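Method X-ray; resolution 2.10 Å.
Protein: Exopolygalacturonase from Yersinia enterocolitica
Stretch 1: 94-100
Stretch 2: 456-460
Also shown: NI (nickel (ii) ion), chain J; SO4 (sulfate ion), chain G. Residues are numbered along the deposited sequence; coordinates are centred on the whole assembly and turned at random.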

ATOM      1  N   TYR A  94      13.545  -0.614 -11.227  1.00 23.62           N
ATOM      2  CA  TYR A  94      13.215  -1.995 -10.858  1.00 22.71           C
ATOM      3  C   TYR A  94      12.264  -2.640 -11.838  1.00 22.70           C
ATOM      4  O   TYR A  94      12.410  -3.799 -12.162  1.00 23.60           O
ATOM      5  CB  TYR A  94      12.653  -2.057  -9.437  1.00 21.79           C
ATOM      6  CG  TYR A  94      13.728  -1.875  -8.392  1.00 22.03           C
ATOM      7  CD1 TYR A  94      14.443  -2.967  -7.890  1.00 18.62           C
ATOM      8  CD2 TYR A  94      14.034  -0.610  -7.915  1.00 22.71           C
ATOM      9  CE1 TYR A  94      15.436  -2.796  -6.936  1.00 22.70           C
ATOM     10  CE2 TYR A  94      15.039  -0.420  -6.976  1.00 23.11           C
ATOM     11  CZ  TYR A  94      15.728  -1.502  -6.477  1.00 24.17           C
ATOM     12  OH  TYR A  94      16.721  -1.265  -5.537  1.00 21.75           O
ATOM     13  N   ILE A  95      11.285  -1.885 -12.309  1.00 22.85           N
ATOM     14  CA  ILE A  95      10.352  -2.375 -13.309  1.00 23.17           C
ATOM     15  C   ILE A  95      11.063  -2.699 -14.621  1.00 23.37           C
ATOM     16  O   ILE A  95      10.771  -3.714 -15.262  1.00 22.79           O
ATOM     17  CB  ILE A  95       9.179  -1.363 -13.547  1.00 23.61           C
ATOM     18  CG1 ILE A  95       8.302  -1.282 -12.289  1.00 23.21           C
ATOM     19  CG2 ILE A  95       8.380  -1.712 -14.859  1.00 23.28           C
ATOM     20  CD1 ILE A  95       7.536   0.016 -12.148  1.00 21.75           C
ATOM     21  N   ASP A  96      12.012  -1.856 -15.023  1.00 22.88           N
ATOM     22  CA  ASP A  96      12.705  -2.122 -16.281  1.00 22.72           C
ATOM     23  C   ASP A  96      13.557  -3.361 -16.173  1.00 22.88           C
ATOM     24  O   ASP A  96      13.576  -4.195 -17.066  1.00 23.25           O
ATOM     25  CB  ASP A  96      13.596  -0.969 -16.647  1.00 23.43           C
ATOM     26  CG  ASP A  96      12.853   0.195 -17.197  1.00 22.38           C
ATOM     27  OD1 ASP A  96      11.624   0.166 -17.398  1.00 25.43           O
ATOM     28  OD2 ASP A  96      13.540   1.179 -17.431  1.00 25.72           O
ATOM     29  N   HIS A  97      14.255  -3.490 -15.053  1.00 23.44           N
ATOM     30  CA  HIS A  97      15.157  -4.598 -14.857  1.00 23.57           C
ATOM     31  C   HIS A  97      14.390  -5.912 -14.817  1.00 24.01           C
ATOM     32  O   HIS A  97      14.896  -6.957 -15.249  1.00 23.24           O
ATOM     33  CB  HIS A  97      16.011  -4.384 -13.611  1.00 24.65           C
ATOM     34  CG  HIS A  97      16.794  -5.595 -13.231  1.00 25.12           C
ATOM     35  ND1 HIS A  97      16.354  -6.492 -12.280  1.00 24.57           N
ATOM     36  CD2 HIS A  97      17.943  -6.102 -13.728  1.00 25.52           C
ATOM     37  CE1 HIS A  97      17.224  -7.481 -12.183  1.00 26.78           C
ATOM     38  NE2 HIS A  97      18.192  -7.279 -13.059  1.00 27.13           N
ATOM     39  N   PHE A  98      13.141  -5.844 -14.362  1.00 24.63           N
ATOM     40  CA  PHE A  98      12.280  -7.029 -14.267  1.00 26.36           C
ATOM     41  C   PHE A  98      12.198  -7.713 -15.635  1.00 27.39           C
ATOM     42  O   PHE A  98      12.217  -8.918 -15.721  1.00 27.21           O
ATOM     43  CB  PHE A  98      10.898  -6.626 -13.741  1.00 25.62           C
ATOM     44  CG  PHE A  98       9.893  -7.746 -13.705  1.00 28.25           C
ATOM     45  CD1 PHE A  98       9.750  -8.539 -12.559  1.00 26.11           C
ATOM     46  CD2 PHE A  98       9.049  -7.984 -14.800  1.00 25.86           C
ATOM     47  CE1 PHE A  98       8.807  -9.554 -12.515  1.00 27.76           C
ATOM     48  CE2 PHE A  98       8.109  -9.001 -14.755  1.00 27.70           C
ATOM     49  CZ  PHE A  98       7.981  -9.787 -13.607  1.00 26.95           C
ATOM     50  N   TYR A  99      12.110  -6.923 -16.704  1.00 29.11           N
ATOM     51  CA  TYR A  99      12.021  -7.481 -18.048  1.00 30.76           C
ATOM     52  C   TYR A  99      13.363  -7.877 -18.677  1.00 32.58           C
ATOM     53  O   TYR A  99      13.347  -8.555 -19.701  1.00 32.76           O
ATOM     54  CB  TYR A  99      11.268  -6.532 -18.971  1.00 29.86           C
ATOM     55  CG  TYR A  99       9.863  -6.232 -18.506  1.00 28.92           C
ATOM     56  CD1 TYR A  99       8.818  -7.126 -18.745  1.00 26.48           C
ATOM     57  CD2 TYR A  99       9.575  -5.053 -17.829  1.00 26.65           C
ATOM     58  CE1 TYR A  99       7.530  -6.842 -18.331  1.00 24.40           C
ATOM     59  CE2 TYR A  99       8.292  -4.776 -17.394  1.00 25.99           C
ATOM     60  CZ  TYR A  99       7.276  -5.669 -17.664  1.00 25.96           C
ATOM     61  OH  TYR A  99       6.002  -5.391 -17.239  1.00 28.33           O
ATOM     62  N   VAL A 100      14.502  -7.474 -18.082  1.00 35.08           N
ATOM     63  CA  VAL A 100      15.845  -7.846 -18.574  1.00 37.35           C
ATOM     64  C   VAL A 100      16.030  -9.344 -18.734  1.00 39.93           C
ATOM     65  O   VAL A 100      16.734  -9.793 -19.636  1.00 40.50           O
ATOM     66  CB  VAL A 100      16.924  -7.319 -17.660  1.00 37.94           C
ATOM     67  N   ASN A 456       1.509  -3.006 -12.564  1.00 24.74           N
ATOM     68  CA  ASN A 456       2.400  -3.190 -11.448  1.00 24.35           C
ATOM     69  C   ASN A 456       3.297  -4.379 -11.781  1.00 24.56           C
ATOM     70  O   ASN A 456       2.935  -5.264 -12.563  1.00 24.11           O
ATOM     71  CB  ASN A 456       1.638  -3.496 -10.122  1.00 24.01           C
ATOM     72  CG  ASN A 456       0.721  -2.364  -9.659  1.00 21.77           C
ATOM     73  OD1 ASN A 456       1.171  -1.330  -9.175  1.00 20.98           O
ATOM     74  ND2 ASN A 456      -0.573  -2.579  -9.773  1.00 20.98           N
ATOM     75  N   VAL A 457       4.461  -4.404 -11.156  1.00 24.62           N
ATOM     76  CA  VAL A 457       5.379  -5.535 -11.265  1.00 25.08           C
ATOM     77  C   VAL A 457       5.654  -6.097  -9.857  1.00 25.01           C
ATOM     78  O   VAL A 457       5.860  -5.333  -8.916  1.00 24.52           O
ATOM     79  CB  VAL A 457       6.691  -5.105 -12.016  1.00 25.12           C
ATOM     80  CG1 VAL A 457       7.863  -5.902 -11.580  1.00 25.67           C
ATOM     81  CG2 VAL A 457       6.487  -5.246 -13.513  1.00 25.47           C
ATOM     82  N   MET A 458       5.624  -7.426  -9.723  1.00 24.60           N
ATOM     83  CA  MET A 458       5.917  -8.086  -8.447  1.00 23.90           C
ATOM     84  C   MET A 458       7.067  -9.074  -8.622  1.00 24.16           C
ATOM     85  O   MET A 458       7.018  -9.936  -9.501  1.00 24.25           O
ATOM     86  CB  MET A 458       4.697  -8.848  -7.929  1.00 23.28           C
ATOM     87  CG  MET A 458       3.505  -8.010  -7.577  1.00 23.20           C
ATOM     88  SD  MET A 458       2.633  -7.345  -9.012  1.00 25.75           S
ATOM     89  CE  MET A 458       1.190  -6.757  -8.151  1.00 22.12           C
ATOM     90  N   TYR A 459       8.085  -8.945  -7.778  1.00 23.76           N
ATOM     91  CA  TYR A 459       9.232  -9.841  -7.804  1.00 23.43           C
ATOM     92  C   TYR A 459       9.550 -10.293  -6.390  1.00 22.80           C
ATOM     93  O   TYR A 459       9.872  -9.467  -5.564  1.00 23.14           O
ATOM     94  CB  TYR A 459      10.437  -9.122  -8.451  1.00 23.78           C
ATOM     95  CG  TYR A 459      11.699  -9.940  -8.425  1.00 23.24           C
ATOM     96  CD1 TYR A 459      11.773 -11.172  -9.076  1.00 23.74           C
ATOM     97  CD2 TYR A 459      12.823  -9.490  -7.748  1.00 22.99           C
ATOM     98  CE1 TYR A 459      12.953 -11.949  -9.028  1.00 24.60           C
ATOM     99  CE2 TYR A 459      14.004 -10.239  -7.711  1.00 22.20           C
ATOM    100  CZ  TYR A 459      14.058 -11.454  -8.350  1.00 24.13           C
ATOM    101  OH  TYR A 459      15.214 -12.193  -8.278  1.00 26.35           O
ATOM    102  N   LEU A 460       9.412 -11.595  -6.119  1.00 23.18           N
ATOM    103  CA  LEU A 460       9.722 -12.258  -4.818  1.00 23.25           C
ATOM    104  C   LEU A 460       8.649 -12.110  -3.737  1.00 23.04           C
ATOM    105  O   LEU A 460       8.785 -12.658  -2.615  1.00 22.76           O
ATOM    106  CB  LEU A 460      11.102 -11.866  -4.238  1.00 23.65           C
ATOM    107  CG  LEU A 460      12.361 -12.144  -5.069  1.00 23.23           C
ATOM    108  CD1 LEU A 460      13.561 -11.515  -4.364  1.00 24.47           C
ATOM    109  CD2 LEU A 460      12.597 -13.611  -5.344  1.00 23.81           C
TER
HETATM  110 NI    NI J1613      19.883  -8.503 -13.402  1.00 32.95          NI
HETATM  111  S   SO4 G1610      15.346   1.269  -3.540  1.00 83.05           S
HETATM  112  O1  SO4 G1610      15.021   2.668  -3.838  1.00 82.61           O
HETATM  113  O2  SO4 G1610      16.628   0.946  -4.161  1.00 83.29           O
HETATM  114  O3  SO4 G1610      15.433   0.999  -2.106  1.00 82.31           O
HETATM  115  O4  SO4 G1610      14.285   0.435  -4.084  1.00 83.26           O
HETATM  116  O   HOH W   1      20.373  -8.619 -11.202  1.00 21.70           O
HETATM  117  O   HOH W   2      18.393 -10.256 -13.562  1.00 25.68           O

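A helix and a strand more than 350 residues apart in sequence meet here mainly through side chains. No hydrogen bond crosses between residues 94-100 and 456-460; the contact is mainly apolar packing that buries 239 Å², both sides summed. The helix axis passes 9.1 Å from the strand axis at an angle of 67°, so the two segments share a small patch rather than a long seam, and Val457 has more surface covered by the other stretch than any other residue here.

Val457 points its CA-to-CB bond toward the helix, and with chi1 at 151° (t) both methyl groups reach it. CG1 lies over one face of the Phe98 ring, 3.7 Å from the ring centroid and 26° off the ring normal, a CH-pi contact in which a methyl group meets the pi cloud; the closest pair is Phe98 CD1 to Val457 CG1 at 3.4 Å. Val457 CG2 also packs against Phe98, 4.0 Å from Phe98 CD2, and lies 3.8 Å from Tyr99 OH. Branching at CB suits valine to this place: it adapts readily to an extended backbone and offers two methyls close to the main chain.

Phe98 is the main helical partner. Its CA-to-CB bond points toward the strand, chi1 is t (175°), and chi2 of 91° sets the ring so that one face receives the valine methyl. The ring edge, meanwhile, meets Tyr459, with Phe98 CD1 4.2 Å from Tyr459 CB. Phe98 CE1 also comes within 3.5 Å of Met458 O. A flat, wholly apolar ring suits this buried position, since it can use face and edge at once and carries no polar group that would need a partner.

Ile95 lies one helical turn earlier. Ile95 CA is 6.2 Å from Val457 CA, and although the Ile95 CA-to-CB bond points sideways, chi1 m (-67°) places Ile95 CG1 4.2 Å from Val457 CB. Tyr99 also starts sideways, but with chi1 m (-59°) the end of its side chain comes nearer the strand. Its ring can pack against Val457 while its hydroxyl is hydrogen-bonded elsewhere in the structure, a combination well suited to a partly exposed site.

Strand alternation sorts the remaining side chains. Val457 and Tyr459 point toward the helix, whereas Met458 points away and contributes its carbonyl oxygen. Tyr459, with chi1 t (176°), uses its CB against Phe98. On the helix, Asp96 points away and is exposed, as suits a carboxylate, while His97 NE2 binds NI at 2.1 Å, apart from the apolar patch.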